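Long-range contacts in glucose dehydrogenase (Haloferax mediterranei, PDB 2VWP), which oxidises D-glucose and several other aldose sugars with NADP(+) or NAD(+), preferring NADP(+), as a homodimeric zinc-dependent enzyme of the alcohol dehydrogenase family: residues A176-N181 with L202-R207; F245-T250 with V268-G273; G251-A256 with S276-E281. All blocks are in the same frame, centred on the assembly; numbering follows the deposited sequence.

Contact 1 (A176-N181 with L202-R207); sequences AFVLGN and LYCLGR. With NDP (NADPH dihydro-nicotinamide-adenine-dinucleotide phosphate), chain B.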
# COMPACT_ATOMS: atom_id res chain seq x y z
N ALA A 176 -5.87 -6.21 -15.24
CA ALA A 176 -5.27 -6.97 -14.16
C ALA A 176 -4.26 -7.98 -14.67
O ALA A 176 -4.45 -8.62 -15.72
CB ALA A 176 -6.34 -7.65 -13.27
N PHE A 177 -3.20 -8.14 -13.90
CA PHE A 177 -2.06 -8.94 -14.30
C PHE A 177 -1.68 -9.85 -13.12
O PHE A 177 -1.24 -9.37 -12.07
CB PHE A 177 -0.92 -7.98 -14.67
CG PHE A 177 0.32 -8.63 -15.25
CD1 PHE A 177 0.30 -9.92 -15.81
CD2 PHE A 177 1.52 -7.91 -15.28
CE1 PHE A 177 1.44 -10.49 -16.37
CE2 PHE A 177 2.70 -8.48 -15.83
CZ PHE A 177 2.64 -9.77 -16.38
N VAL A 178 -1.88 -11.16 -13.29
CA VAL A 178 -1.44 -12.13 -12.29
C VAL A 178 -0.03 -12.61 -12.62
O VAL A 178 0.23 -13.11 -13.71
CB VAL A 178 -2.37 -13.36 -12.19
CG1 VAL A 178 -1.81 -14.38 -11.17
CG2 VAL A 178 -3.79 -12.95 -11.82
N LEU A 179 0.89 -12.49 -11.67
CA LEU A 179 2.21 -13.00 -11.87
C LEU A 179 2.25 -14.39 -11.25
O LEU A 179 2.12 -14.53 -10.04
CB LEU A 179 3.26 -12.08 -11.21
CG LEU A 179 3.09 -10.57 -11.37
CD1 LEU A 179 4.26 -9.83 -10.72
CD2 LEU A 179 2.98 -10.19 -12.82
N GLY A 180 2.41 -15.42 -12.09
CA GLY A 180 2.42 -16.79 -11.55
C GLY A 180 1.30 -17.65 -12.09
O GLY A 180 0.14 -17.21 -12.14
N ASN A 181 1.65 -18.88 -12.46
CA ASN A 181 0.71 -19.84 -13.05
C ASN A 181 0.63 -21.12 -12.21
O ASN A 181 0.33 -22.19 -12.72
CB ASN A 181 1.12 -20.17 -14.50
CG ASN A 181 2.55 -20.74 -14.59
OD1 ASN A 181 3.45 -20.32 -13.86
ND2 ASN A 181 2.75 -21.72 -15.47
N LEU A 202 -7.23 -9.16 -18.99
CA LEU A 202 -6.53 -9.98 -17.99
C LEU A 202 -5.25 -10.57 -18.57
O LEU A 202 -5.19 -10.94 -19.76
CB LEU A 202 -7.43 -11.10 -17.45
CG LEU A 202 -8.81 -10.75 -16.87
CD1 LEU A 202 -9.62 -12.03 -16.66
CD2 LEU A 202 -8.73 -9.98 -15.57
N TYR A 203 -4.21 -10.64 -17.75
CA TYR A 203 -2.92 -11.18 -18.14
C TYR A 203 -2.40 -12.08 -17.03
O TYR A 203 -2.69 -11.85 -15.86
CB TYR A 203 -1.91 -10.04 -18.39
CG TYR A 203 -2.36 -8.99 -19.37
CD1 TYR A 203 -3.25 -7.98 -18.99
CD2 TYR A 203 -1.89 -9.00 -20.69
CE1 TYR A 203 -3.68 -7.02 -19.89
CE2 TYR A 203 -2.31 -8.03 -21.61
CZ TYR A 203 -3.20 -7.05 -21.21
OH TYR A 203 -3.62 -6.09 -22.11
N CYS A 204 -1.63 -13.10 -17.40
CA CYS A 204 -1.00 -13.98 -16.43
C CYS A 204 0.39 -14.34 -16.90
O CYS A 204 0.58 -14.79 -18.06
CB CYS A 204 -1.85 -15.25 -16.19
SG CYS A 204 -1.12 -16.44 -15.02
N LEU A 205 1.35 -14.17 -16.00
CA LEU A 205 2.76 -14.40 -16.27
C LEU A 205 3.19 -15.81 -15.90
O LEU A 205 2.88 -16.31 -14.82
CB LEU A 205 3.62 -13.38 -15.50
CG LEU A 205 5.12 -13.38 -15.82
CD1 LEU A 205 5.38 -12.37 -16.93
CD2 LEU A 205 5.98 -13.07 -14.59
N GLY A 206 3.90 -16.46 -16.82
CA GLY A 206 4.47 -17.77 -16.58
C GLY A 206 5.74 -17.88 -17.41
O GLY A 206 6.20 -16.89 -18.00
N ARG A 207 6.31 -19.08 -17.46
CA ARG A 207 7.50 -19.32 -18.28
C ARG A 207 7.51 -20.76 -18.84
O ARG A 207 8.50 -21.46 -18.76
CB ARG A 207 8.77 -19.00 -17.49
CG ARG A 207 8.84 -19.70 -16.17
CD ARG A 207 9.99 -19.18 -15.35
NE ARG A 207 10.06 -19.91 -14.08
CZ ARG A 207 10.93 -19.65 -13.11
NH1 ARG A 207 11.82 -18.67 -13.29
NH2 ARG A 207 10.93 -20.35 -11.99
PA NDP B . 3.92 -22.09 -7.26
O1A NDP B . 3.32 -23.38 -7.68
O2A NDP B . 5.39 -22.18 -7.04
O5B NDP B . 3.60 -20.97 -8.37
C5B NDP B . 4.58 -20.04 -8.73
C4B NDP B . 4.58 -20.00 -10.24
O4B NDP B . 5.32 -18.86 -10.61
C3B NDP B . 5.24 -21.23 -10.87
O3B NDP B . 4.34 -21.89 -11.74
C2B NDP B . 6.46 -20.66 -11.58
O2B NDP B . 6.64 -21.16 -12.88
C1B NDP B . 6.13 -19.18 -11.70
N9A NDP B . 7.33 -18.34 -11.72
C8A NDP B . 8.34 -18.25 -10.78
N7A NDP B . 9.24 -17.34 -11.24
C5A NDP B . 8.82 -16.88 -12.45
C6A NDP B . 9.33 -15.97 -13.37
N6A NDP B . 10.55 -15.43 -13.21
N1A NDP B . 8.62 -15.73 -14.53
C2A NDP B . 7.43 -16.37 -14.81
N3A NDP B . 6.93 -17.26 -13.90
C4A NDP B . 7.61 -17.51 -12.75
O3 NDP B . 3.14 -21.60 -5.91
PN NDP B . 1.57 -21.13 -5.73
O1N NDP B . 0.95 -20.61 -6.97
O2N NDP B . 0.81 -22.16 -4.98
O5D NDP B . 1.92 -19.88 -4.75
C5D NDP B . 2.57 -18.73 -5.29
C4D NDP B . 3.47 -17.98 -4.29
O4D NDP B . 2.66 -17.44 -3.27
C3D NDP B . 4.55 -18.83 -3.62
O3D NDP B . 5.72 -18.06 -3.40
C2D NDP B . 3.95 -19.16 -2.27
O2D NDP B . 4.93 -19.27 -1.27
C1D NDP B . 3.08 -17.94 -2.01
N1N NDP B . 1.90 -18.22 -1.20
C2N NDP B . 1.55 -17.24 -0.32
C3N NDP B . 0.36 -17.27 0.40
C7N NDP B . 0.07 -16.13 1.36
O7N NDP B . -0.99 -16.30 2.26
N7N NDP B . 0.79 -15.00 1.32
C4N NDP B . -0.61 -18.43 0.24
C5N NDP B . -0.12 -19.45 -0.77
C6N NDP B . 1.10 -19.30 -1.44
P2B NDP B . 7.50 -22.49 -13.20
O1X NDP B . 6.86 -23.69 -12.55
O2X NDP B . 8.89 -22.36 -12.62
O3X NDP B . 7.45 -22.52 -14.72
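Val178 O is gripped from the adjacent strand by two groups: Leu205 N donates a hydrogen bond of 2.8 Å, almost straight onto the carbonyl, and Cys204 CA adds a CA-H...O contact. The same parallel pairing continues along both strands, Tyr203 N giving to Ala176 O, Val178 N to Tyr203 O and Gly180 N to Leu205 O. On the face carrying Phe177 and Leu205, the Phe177 ring reaches across to both Tyr203 and Leu205. With CG anti to the backbone N (chi1 -174°), it swings over the next strand and crosses Tyr203 at about a right angle, CD1 lying 3.4 Å from Tyr203 CB and CE1 3.7 Å from Leu205 CB. Leu179 CD2 sits over the centre of one face of this ring. On the reverse face Val178 and Cys204 pack toward helix 183-194, and Cys204 SG comes to 3.2 Å from Gly180 O. The C-terminal ends of the strands hold the coenzyme. Asn181 OD1 accepts a 2.8 Å bond from ribose O3B, while its ND2 is tied to Thr214. Arg207 NE and NH2 both hold O2X of the 2'-phosphate, NH2 at 2.9 Å, consistent with the preference for NADP(+), and the guanidinium lays a face over adenine N7A. Strand, turn at Gly180, helix and second strand form the beta-alpha-beta unit of a Rossmann fold, the turn fitting its GxGxxG pattern.

Contact 2 (F245-T250 with V268-G273); sequences FIYEAT and VGALLG. With NDP (NADPH dihydro-nicotinamide-adenine-dinucleotide phosphate), chain B.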
# COMPACT_ATOMS: atom_id res chain seq x y z
N PHE A 245 -4.11 -3.28 -11.74
CA PHE A 245 -3.93 -4.23 -10.65
C PHE A 245 -2.93 -5.32 -11.00
O PHE A 245 -3.00 -5.92 -12.09
CB PHE A 245 -5.27 -4.84 -10.21
CG PHE A 245 -5.14 -5.77 -9.03
CD1 PHE A 245 -4.70 -5.30 -7.79
CD2 PHE A 245 -5.44 -7.12 -9.16
CE1 PHE A 245 -4.56 -6.16 -6.72
CE2 PHE A 245 -5.30 -7.99 -8.09
CZ PHE A 245 -4.86 -7.52 -6.87
N ILE A 246 -2.01 -5.56 -10.07
CA ILE A 246 -1.05 -6.65 -10.18
C ILE A 246 -1.16 -7.52 -8.94
O ILE A 246 -1.15 -7.03 -7.81
CB ILE A 246 0.42 -6.15 -10.35
CG1 ILE A 246 0.61 -5.47 -11.72
CG2 ILE A 246 1.38 -7.32 -10.24
CD1 ILE A 246 1.98 -4.81 -11.89
N TYR A 247 -1.29 -8.82 -9.16
CA TYR A 247 -1.32 -9.79 -8.08
C TYR A 247 -0.10 -10.68 -8.24
O TYR A 247 -0.03 -11.47 -9.18
CB TYR A 247 -2.60 -10.61 -8.19
CG TYR A 247 -2.86 -11.60 -7.07
CD1 TYR A 247 -2.21 -12.83 -7.04
CD2 TYR A 247 -3.82 -11.33 -6.08
CE1 TYR A 247 -2.48 -13.76 -6.04
CE2 TYR A 247 -4.10 -12.27 -5.08
CZ TYR A 247 -3.43 -13.47 -5.07
OH TYR A 247 -3.70 -14.40 -4.10
N GLU A 248 0.84 -10.55 -7.30
CA GLU A 248 2.08 -11.30 -7.35
C GLU A 248 1.97 -12.65 -6.63
O GLU A 248 1.71 -12.70 -5.42
CB GLU A 248 3.24 -10.45 -6.83
CG GLU A 248 4.59 -11.18 -6.81
CD GLU A 248 4.77 -12.03 -5.59
OE1 GLU A 248 4.48 -11.56 -4.47
OE2 GLU A 248 5.26 -13.17 -5.72
N ALA A 249 2.19 -13.73 -7.38
CA ALA A 249 2.15 -15.10 -6.84
C ALA A 249 3.27 -15.96 -7.45
O ALA A 249 3.04 -17.13 -7.83
CB ALA A 249 0.77 -15.73 -7.11
N THR A 250 4.47 -15.38 -7.56
CA THR A 250 5.64 -16.11 -8.08
C THR A 250 6.63 -16.44 -6.97
O THR A 250 7.34 -17.44 -7.04
CB THR A 250 6.40 -15.32 -9.19
OG1 THR A 250 6.79 -14.04 -8.69
CG2 THR A 250 5.54 -15.15 -10.44
N VAL A 268 -2.36 -0.63 -7.78
CA VAL A 268 -1.84 -1.33 -6.60
C VAL A 268 -1.33 -2.72 -6.96
O VAL A 268 -1.95 -3.44 -7.77
CB VAL A 268 -2.90 -1.41 -5.42
CG1 VAL A 268 -4.22 -1.99 -5.92
CG2 VAL A 268 -2.34 -2.21 -4.20
N GLY A 269 -0.20 -3.08 -6.39
CA GLY A 269 0.30 -4.44 -6.42
C GLY A 269 -0.02 -5.14 -5.10
O GLY A 269 0.27 -4.60 -4.02
N ALA A 270 -0.66 -6.30 -5.19
CA ALA A 270 -0.73 -7.20 -4.05
C ALA A 270 0.43 -8.16 -4.14
O ALA A 270 0.65 -8.76 -5.19
CB ALA A 270 -2.07 -7.98 -4.04
N LEU A 271 1.16 -8.32 -3.04
CA LEU A 271 2.24 -9.27 -2.93
C LEU A 271 1.83 -10.43 -2.03
O LEU A 271 1.37 -10.21 -0.90
CB LEU A 271 3.50 -8.59 -2.36
CG LEU A 271 3.98 -7.30 -3.05
CD1 LEU A 271 5.19 -6.81 -2.31
CD2 LEU A 271 4.27 -7.51 -4.53
N LEU A 272 1.98 -11.65 -2.56
CA LEU A 272 1.65 -12.90 -1.84
C LEU A 272 2.86 -13.82 -1.71
O LEU A 272 2.87 -14.73 -0.87
CB LEU A 272 0.52 -13.67 -2.56
CG LEU A 272 -0.95 -13.22 -2.54
CD1 LEU A 272 -1.57 -13.48 -1.16
CD2 LEU A 272 -1.18 -11.75 -2.99
N GLY A 273 3.87 -13.58 -2.55
CA GLY A 273 5.07 -14.43 -2.60
C GLY A 273 5.91 -14.41 -1.35
O GLY A 273 6.01 -13.38 -0.66
PA NDP B . 3.92 -22.09 -7.26
O1A NDP B . 3.32 -23.38 -7.68
O2A NDP B . 5.39 -22.18 -7.04
O5B NDP B . 3.60 -20.97 -8.37
C5B NDP B . 4.58 -20.04 -8.73
C4B NDP B . 4.58 -20.00 -10.24
O4B NDP B . 5.32 -18.86 -10.61
C3B NDP B . 5.24 -21.23 -10.87
O3B NDP B . 4.34 -21.89 -11.74
C2B NDP B . 6.46 -20.66 -11.58
O2B NDP B . 6.64 -21.16 -12.88
C1B NDP B . 6.13 -19.18 -11.70
N9A NDP B . 7.33 -18.34 -11.72
C8A NDP B . 8.34 -18.25 -10.78
N7A NDP B . 9.24 -17.34 -11.24
C5A NDP B . 8.82 -16.88 -12.45
C6A NDP B . 9.33 -15.97 -13.37
N6A NDP B . 10.55 -15.43 -13.21
N1A NDP B . 8.62 -15.73 -14.53
C2A NDP B . 7.43 -16.37 -14.81
N3A NDP B . 6.93 -17.26 -13.90
C4A NDP B . 7.61 -17.51 -12.75
O3 NDP B . 3.14 -21.60 -5.91
PN NDP B . 1.57 -21.13 -5.73
O1N NDP B . 0.95 -20.61 -6.97
O2N NDP B . 0.81 -22.16 -4.98
O5D NDP B . 1.92 -19.88 -4.75
C5D NDP B . 2.57 -18.73 -5.29
C4D NDP B . 3.47 -17.98 -4.29
O4D NDP B . 2.66 -17.44 -3.27
C3D NDP B . 4.55 -18.83 -3.62
O3D NDP B . 5.72 -18.06 -3.40
C2D NDP B . 3.95 -19.16 -2.27
O2D NDP B . 4.93 -19.27 -1.27
C1D NDP B . 3.08 -17.94 -2.01
N1N NDP B . 1.90 -18.22 -1.20
C2N NDP B . 1.55 -17.24 -0.32
C3N NDP B . 0.36 -17.27 0.40
C7N NDP B . 0.07 -16.13 1.36
O7N NDP B . -0.99 -16.30 2.26
N7N NDP B . 0.79 -15.00 1.32
C4N NDP B . -0.61 -18.43 0.24
C5N NDP B . -0.12 -19.45 -0.77
C6N NDP B . 1.10 -19.30 -1.44
P2B NDP B . 7.50 -22.49 -13.20
O1X NDP B . 6.86 -23.69 -12.55
O2X NDP B . 8.89 -22.36 -12.62
O3X NDP B . 7.45 -22.52 -14.72
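Leu272 lies over one face of the Tyr247 ring, its CD2 3.7 Å from the ring centroid and displaced toward the rim near CZ, a CH-pi contact at the end of two parallel neighbouring strands of the Rossmann sheet. Tyr247 brings its ring across with CG anti to the backbone N (chi1 -175°), and its hydroxyl is bonded to Thr155 on helix 149-165. Further back on this face, Phe245 and Val268 run side by side, pointing the same way; Val268 CG1 meets the edge of the phenyl ring 3.8 Å from CD1, and Ala270 CB touches CZ. Backbone bonds knit the strands beneath them, among them Glu248 N to Ala270 O at 2.8 Å. On the reverse face Glu248 bends at chi2 (-83°), turning its carboxylate toward the Leu272-Gly273 turn, part of the NADP(+) site. OE1 takes Gly273 N at 2.9 Å on the syn side, 25° out of the carboxylate plane; Leu272 N, bonded to Glu248 O, reaches it weakly, and His288 of the second subunit is another weak donor. OE2 sits where a side chain on Gly273 would clash. Gly251 N binds this oxygen, and Thr250 N reaches OE2 from above the carboxylate plane, at 3.0 Å.

Contact 3 (G251-A256 with S276-E281); sequences GFPKHA and SDWAFE. With NDP (NADPH dihydro-nicotinamide-adenine-dinucleotide phosphate), chain B.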
# COMPACT_ATOMS: atom_id res chain seq x y z
N GLY A 251 6.69 -15.58 -5.96
CA GLY A 251 7.75 -15.64 -4.96
C GLY A 251 9.11 -15.19 -5.51
O GLY A 251 10.14 -15.50 -4.92
N PHE A 252 9.09 -14.46 -6.62
CA PHE A 252 10.31 -13.93 -7.28
C PHE A 252 10.56 -12.47 -6.86
O PHE A 252 9.81 -11.58 -7.28
CB PHE A 252 10.09 -14.02 -8.80
CG PHE A 252 11.36 -13.91 -9.64
CD1 PHE A 252 12.41 -14.81 -9.47
CD2 PHE A 252 11.45 -12.96 -10.66
CE1 PHE A 252 13.57 -14.72 -10.26
CE2 PHE A 252 12.59 -12.86 -11.46
CZ PHE A 252 13.65 -13.74 -11.26
N PRO A 253 11.61 -12.20 -6.06
CA PRO A 253 11.81 -10.84 -5.52
C PRO A 253 11.85 -9.72 -6.55
O PRO A 253 11.38 -8.61 -6.26
CB PRO A 253 13.14 -10.94 -4.77
CG PRO A 253 13.23 -12.38 -4.39
CD PRO A 253 12.66 -13.12 -5.58
N LYS A 254 12.39 -10.00 -7.73
CA LYS A 254 12.42 -9.01 -8.81
C LYS A 254 11.03 -8.51 -9.15
O LYS A 254 10.85 -7.34 -9.52
CB LYS A 254 13.11 -9.57 -10.06
CG LYS A 254 14.62 -9.74 -9.93
CD LYS A 254 15.32 -9.75 -11.29
CE LYS A 254 16.82 -9.50 -11.16
NZ LYS A 254 17.50 -10.57 -10.36
N HIS A 255 10.04 -9.40 -9.03
CA HIS A 255 8.66 -9.03 -9.34
C HIS A 255 8.06 -8.01 -8.38
O HIS A 255 7.25 -7.19 -8.79
CB HIS A 255 7.77 -10.27 -9.43
CG HIS A 255 8.06 -11.12 -10.63
ND1 HIS A 255 7.75 -12.46 -10.68
CD2 HIS A 255 8.65 -10.83 -11.81
CE1 HIS A 255 8.12 -12.95 -11.85
NE2 HIS A 255 8.68 -11.98 -12.55
N ALA A 256 8.44 -8.07 -7.10
CA ALA A 256 8.04 -7.03 -6.13
C ALA A 256 8.51 -5.65 -6.58
O ALA A 256 7.73 -4.68 -6.58
CB ALA A 256 8.53 -7.37 -4.73
N SER A 276 13.11 -16.19 0.01
CA SER A 276 14.25 -16.11 0.92
C SER A 276 15.02 -14.83 0.59
O SER A 276 14.85 -14.27 -0.49
CB SER A 276 15.18 -17.32 0.71
OG SER A 276 14.52 -18.54 1.00
N ASP A 277 15.86 -14.38 1.52
CA ASP A 277 16.77 -13.27 1.26
C ASP A 277 17.49 -13.44 -0.08
O ASP A 277 17.85 -14.55 -0.47
CB ASP A 277 17.80 -13.14 2.38
CG ASP A 277 17.19 -12.70 3.69
OD1 ASP A 277 15.97 -12.45 3.73
OD2 ASP A 277 17.93 -12.62 4.70
N TRP A 278 17.64 -12.33 -0.80
CA TRP A 278 18.33 -12.32 -2.08
C TRP A 278 18.64 -10.87 -2.44
O TRP A 278 17.74 -10.10 -2.73
CB TRP A 278 17.51 -13.00 -3.19
CG TRP A 278 18.19 -13.04 -4.54
CD1 TRP A 278 19.54 -13.05 -4.78
CD2 TRP A 278 17.55 -13.10 -5.82
NE1 TRP A 278 19.78 -13.09 -6.13
CE2 TRP A 278 18.58 -13.13 -6.80
CE3 TRP A 278 16.22 -13.14 -6.25
CZ2 TRP A 278 18.32 -13.18 -8.18
CZ3 TRP A 278 15.96 -13.19 -7.62
CH2 TRP A 278 17.01 -13.21 -8.57
N ALA A 279 19.93 -10.52 -2.41
CA ALA A 279 20.40 -9.17 -2.72
C ALA A 279 20.91 -9.03 -4.15
O ALA A 279 21.59 -9.92 -4.67
CB ALA A 279 21.46 -8.74 -1.73
N PHE A 280 20.56 -7.91 -4.78
CA PHE A 280 21.02 -7.57 -6.13
C PHE A 280 20.79 -6.09 -6.40
O PHE A 280 20.22 -5.38 -5.57
CB PHE A 280 20.34 -8.42 -7.22
CG PHE A 280 18.84 -8.49 -7.12
CD1 PHE A 280 18.04 -7.54 -7.75
CD2 PHE A 280 18.22 -9.53 -6.41
CE1 PHE A 280 16.64 -7.61 -7.67
CE2 PHE A 280 16.83 -9.61 -6.31
CZ PHE A 280 16.04 -8.65 -6.94
N GLU A 281 21.23 -5.63 -7.57
CA GLU A 281 21.19 -4.21 -7.89
C GLU A 281 19.79 -3.75 -8.28
O GLU A 281 19.19 -4.24 -9.23
CB GLU A 281 22.21 -3.86 -8.98
CG GLU A 281 22.71 -2.41 -8.90
CD GLU A 281 23.37 -1.92 -10.19
OE1 GLU A 281 22.90 -2.30 -11.29
OE2 GLU A 281 24.34 -1.15 -10.09
PA NDP B . 3.92 -22.09 -7.26
O1A NDP B . 3.32 -23.38 -7.68
O2A NDP B . 5.39 -22.18 -7.04
O5B NDP B . 3.60 -20.97 -8.37
C5B NDP B . 4.58 -20.04 -8.73
C4B NDP B . 4.58 -20.00 -10.24
O4B NDP B . 5.32 -18.86 -10.61
C3B NDP B . 5.24 -21.23 -10.87
O3B NDP B . 4.34 -21.89 -11.74
C2B NDP B . 6.46 -20.66 -11.58
O2B NDP B . 6.64 -21.16 -12.88
C1B NDP B . 6.13 -19.18 -11.70
N9A NDP B . 7.33 -18.34 -11.72
C8A NDP B . 8.34 -18.25 -10.78
N7A NDP B . 9.24 -17.34 -11.24
C5A NDP B . 8.82 -16.88 -12.45
C6A NDP B . 9.33 -15.97 -13.37
N6A NDP B . 10.55 -15.43 -13.21
N1A NDP B . 8.62 -15.73 -14.53
C2A NDP B . 7.43 -16.37 -14.81
N3A NDP B . 6.93 -17.26 -13.90
C4A NDP B . 7.61 -17.51 -12.75
O3 NDP B . 3.14 -21.60 -5.91
PN NDP B . 1.57 -21.13 -5.73
O1N NDP B . 0.95 -20.61 -6.97
O2N NDP B . 0.81 -22.16 -4.98
O5D NDP B . 1.92 -19.88 -4.75
C5D NDP B . 2.57 -18.73 -5.29
C4D NDP B . 3.47 -17.98 -4.29
O4D NDP B . 2.66 -17.44 -3.27
C3D NDP B . 4.55 -18.83 -3.62
O3D NDP B . 5.72 -18.06 -3.40
C2D NDP B . 3.95 -19.16 -2.27
O2D NDP B . 4.93 -19.27 -1.27
C1D NDP B . 3.08 -17.94 -2.01
N1N NDP B . 1.90 -18.22 -1.20
C2N NDP B . 1.55 -17.24 -0.32
C3N NDP B . 0.36 -17.27 0.40
C7N NDP B . 0.07 -16.13 1.36
O7N NDP B . -0.99 -16.30 2.26
N7N NDP B . 0.79 -15.00 1.32
C4N NDP B . -0.61 -18.43 0.24
C5N NDP B . -0.12 -19.45 -0.77
C6N NDP B . 1.10 -19.30 -1.44
P2B NDP B . 7.50 -22.49 -13.20
O1X NDP B . 6.86 -23.69 -12.55
O2X NDP B . 8.89 -22.36 -12.62
O3X NDP B . 7.45 -22.52 -14.72
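Pro253 is the blunt knob of this contact: its ring meets the edge of the Trp278 indole at about a right angle, CG resting 3.6 Å from CE3, while CB faces the edge of the Phe280 ring. The two aromatic groups form a corner into which the start of helix 253-262 fits. Phe280 CD2 stands over the centre of one indole face, the phenyl ring leaning obliquely across it. Lys254 fills the hollow between them. Its CG abuts Phe280 CZ at 3.5 Å, and the chain, bent at chi4 (62°), brings NZ over the middle of the phenyl face in a cation-pi contact, 3.9 Å from the centroid and only 4° off the ring normal. The same NZ is 3.2 Å from Trp278 CH2. Were Phe280 replaced by an alanine, the Lys254 ammonium would probably lose its aromatic seat and a gap would open above the indole face. Phe252 touches the indole at another point, its CE1 3.9 Å from Trp278 CZ3, and the Phe252 ring and the six-membered ring of Trp278 are inclined at 53°. One face of Phe252 receives the adenine amino group N6A at 3.7 Å from CD2, and that same CD2 lies over the centre of the His255 ring. No hydrogen bond links the segments; apolar packing and the cation-pi contact join them. The contact joins the N-terminal end of helix 253-262, beside the adenine, to the dimer interface. There Trp278 N bonds Asp283 of the second subunit, and residues 279-281 in strand 279-283 pair antiparallel with a strand of that subunit.

From the N terminus, contact 1 comes first, closing the loop that runs from strand 175-179 through helix 183-194 to strand 201-206. Backbone bonds from Leu179 to Tyr247 and Ala249 then carry contact 1 directly into contact 2 within the same parallel sheet. Contact 2 closes the run from strand 243-248 through helix 253-262 to strand 267-271, and contact 3 the run from the start of that helix through strand 267-271 to strand 279-283. These two loops cross, and Thr250 OG1 bonds His255 ND1 where the contacts meet. Together they link the parallel sheet to helix 253-262 and to the strand that pairs with the second subunit, all three touching the coenzyme.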